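PDB 4Z6M: homoprotocatechuate 2,3-dioxygenase from Brevibacterium fuscum, which uses a mononuclear iron(II) centre and molecular oxygen to cleave the aromatic ring of homoprotocatechuate beside its two hydroxyls. Local coordinates for residues Y45-Q50 and F108-G113. The protein carries 1 engineered substitution. Residues are numbered along the deposited sequence; the frame is centred on the assembly and turned at random.
Sequences YEDENQ and FVKGIG
K110 reaches out from its loop and lays the end of its aliphatic chain against the Y45 ring, running at a slant to it. CD comes closest, 3.5 Å from CE2 of Y45, while CE of K110 lies 3.6 Å from the same ring carbon, so the lysine meets the CD2–CE2 side of the ring. The Y45 ring reaches the lysine because chi1 (-174°) sets CG opposite the backbone N. The lysine chain stays stretched as far as CE and then bends at chi4 (51°), which turns NZ to the water held between D47 and Q50. There NZ stays 4.2 Å from OD2 of D47, too far for a salt bridge, and the water fills the step: it accepts from NZ of K110 and donates to OD2 of D47 (2.6 Å) and to OE1 of Q50. The other carboxylate oxygen, OD1 of D47, accepts N of N49, from above the carboxylate plane, in an Asx turn, and N of Q50, nearly along the C–O bond, completing an Asx motif. This holds the carboxylate in the tight connection between strands 42-46 and 50-54. Q50 sends its amide across as well: NE2 passes a hydrogen bond through a second water to O of F108, and its OE1 also bonds OH of Y52, a hydroxyl that further binds N of K110. K110 is the second residue of a type II turn from V109 to I112, so its side chain leaves the loop at the bend. The contact thus joins an edge hairpin of the N-terminal glyoxalase-type module to the loop between strands 101-104 and 115-119. No hydrogen bond runs directly between the segments; two waters and the Y52 hydroxyl bridge them, so the attraction between D47 and K110 is probably softened by solvent at this surface.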
loop_
_atom_site.group_PDB
_atom_site.type_symbol
_atom_site.label_atom_id
_atom_site.label_comp_id
_atom_site.label_asym_id
_atom_site.label_seq_id
_atom_site.Cartn_x
_atom_site.Cartn_y
_atom_site.Cartn_z
ATOM N N TYR A 45 24.878 18.115 -6.072
ATOM C CA TYR A 45 25.732 19.168 -6.629
ATOM C C TYR A 45 25.282 19.402 -8.056
ATOM O O TYR A 45 24.942 18.445 -8.759
ATOM C CB TYR A 45 27.215 18.762 -6.652
ATOM C CG TYR A 45 28.070 19.925 -7.103
ATOM C CD1 TYR A 45 28.289 20.997 -6.252
ATOM C CD2 TYR A 45 28.565 20.008 -8.403
ATOM C CE1 TYR A 45 29.021 22.092 -6.655
ATOM C CE2 TYR A 45 29.314 21.100 -8.809
ATOM C CZ TYR A 45 29.538 22.136 -7.937
ATOM O OH TYR A 45 30.277 23.220 -8.332
ATOM N N GLU A 46 25.299 20.644 -8.519
ATOM C CA GLU A 46 25.107 20.897 -9.946
ATOM C C GLU A 46 25.832 22.151 -10.385
ATOM O O GLU A 46 26.053 23.074 -9.605
ATOM C CB GLU A 46 23.617 20.966 -10.324
ATOM C CG GLU A 46 22.834 22.063 -9.678
ATOM C CD GLU A 46 21.364 22.045 -10.051
ATOM O OE1 GLU A 46 21.039 21.768 -11.225
ATOM O OE2 GLU A 46 20.534 22.311 -9.152
ATOM N N ASP A 47 26.175 22.150 -11.661
ATOM C CA ASP A 47 26.689 23.331 -12.336
ATOM C C ASP A 47 26.162 23.347 -13.772
ATOM O O ASP A 47 25.132 22.727 -14.070
ATOM C CB ASP A 47 28.222 23.419 -12.175
ATOM C CG ASP A 47 28.980 22.253 -12.811
ATOM O OD1 ASP A 47 28.449 21.598 -13.736
ATOM O OD2 ASP A 47 30.133 21.974 -12.370
ATOM N N GLU A 48 26.830 24.083 -14.659
ATOM C CA GLU A 48 26.347 24.210 -16.014
ATOM C C GLU A 48 26.601 22.980 -16.882
ATOM O O GLU A 48 26.065 22.884 -17.992
ATOM C CB GLU A 48 26.989 25.442 -16.674
ATOM C CG GLU A 48 26.745 26.753 -15.932
ATOM C CD GLU A 48 25.301 27.222 -15.989
ATOM O OE1 GLU A 48 24.498 26.655 -16.771
ATOM O OE2 GLU A 48 24.965 28.198 -15.266
ATOM N N ASN A 49 27.489 22.107 -16.420
ATOM C CA ASN A 49 27.898 20.924 -17.175
ATOM C C ASN A 49 27.438 19.582 -16.605
ATOM O O ASN A 49 27.369 18.601 -17.347
ATOM C CB ASN A 49 29.416 20.908 -17.259
ATOM C CG ASN A 49 29.929 22.005 -18.151
ATOM O OD1 ASN A 49 29.596 22.040 -19.322
ATOM N ND2 ASN A 49 30.679 22.921 -17.605
ATOM N N GLN A 50 27.145 19.537 -15.297
ATOM C CA GLN A 50 26.835 18.268 -14.637
ATOM C C GLN A 50 25.797 18.455 -13.549
ATOM O O GLN A 50 25.721 19.499 -12.913
ATOM C CB GLN A 50 28.076 17.665 -13.975
ATOM C CG GLN A 50 29.188 17.267 -14.932
ATOM C CD GLN A 50 30.341 16.601 -14.200
ATOM O OE1 GLN A 50 30.919 17.166 -13.277
ATOM N NE2 GLN A 50 30.661 15.387 -14.595
ATOM N N PHE A 108 37.298 10.853 -11.033
ATOM C CA PHE A 108 36.851 11.330 -12.354
ATOM C C PHE A 108 35.667 12.269 -12.292
ATOM O O PHE A 108 35.395 12.983 -13.255
ATOM C CB PHE A 108 36.428 10.135 -13.236
ATOM C CG PHE A 108 37.567 9.234 -13.666
ATOM C CD1 PHE A 108 38.062 8.270 -12.806
ATOM C CD2 PHE A 108 38.160 9.382 -14.920
ATOM C CE1 PHE A 108 39.087 7.431 -13.184
ATOM C CE2 PHE A 108 39.189 8.532 -15.304
ATOM C CZ PHE A 108 39.665 7.570 -14.435
ATOM N N VAL A 109 34.900 12.181 -11.199
ATOM C CA VAL A 109 33.729 13.021 -10.976
ATOM C C VAL A 109 33.795 13.526 -9.542
ATOM O O VAL A 109 34.452 12.922 -8.691
ATOM C CB VAL A 109 32.398 12.252 -11.223
ATOM C CG1 VAL A 109 32.318 11.709 -12.635
ATOM C CG2 VAL A 109 32.221 11.121 -10.229
ATOM N N LYS A 110 33.104 14.626 -9.272
ATOM C CA LYS A 110 33.065 15.189 -7.924
ATOM C C LYS A 110 32.506 14.169 -6.928
ATOM O O LYS A 110 31.601 13.383 -7.257
ATOM C CB LYS A 110 32.214 16.448 -7.917
ATOM C CG LYS A 110 32.874 17.610 -8.610
ATOM C CD LYS A 110 32.007 18.858 -8.535
ATOM C CE LYS A 110 32.709 20.080 -9.116
ATOM N NZ LYS A 110 33.269 19.846 -10.482
ATOM N N GLY A 111 33.055 14.166 -5.712
ATOM C CA GLY A 111 32.524 13.333 -4.639
ATOM C C GLY A 111 33.008 11.904 -4.657
ATOM O O GLY A 111 32.592 11.117 -3.812
ATOM N N ILE A 112 33.887 11.569 -5.616
ATOM C CA ILE A 112 34.622 10.320 -5.622
ATOM C C ILE A 112 36.108 10.613 -5.555
ATOM O O ILE A 112 36.587 11.532 -6.224
ATOM C CB ILE A 112 34.316 9.501 -6.888
ATOM C CG1 ILE A 112 32.806 9.325 -7.072
ATOM C CG2 ILE A 112 35.048 8.167 -6.825
ATOM C CD1 ILE A 112 32.180 8.333 -6.115
ATOM N N GLY A 113 36.797 9.841 -4.718
ATOM C CA GLY A 113 38.239 9.905 -4.551
ATOM C C GLY A 113 38.959 8.949 -5.494
ATOM O O GLY A 113 38.574 8.811 -6.649
HETATM O O HOH W 1 30.868 19.485 -11.882
HETATM O O HOH W 2 33.526 14.936 -14.079
#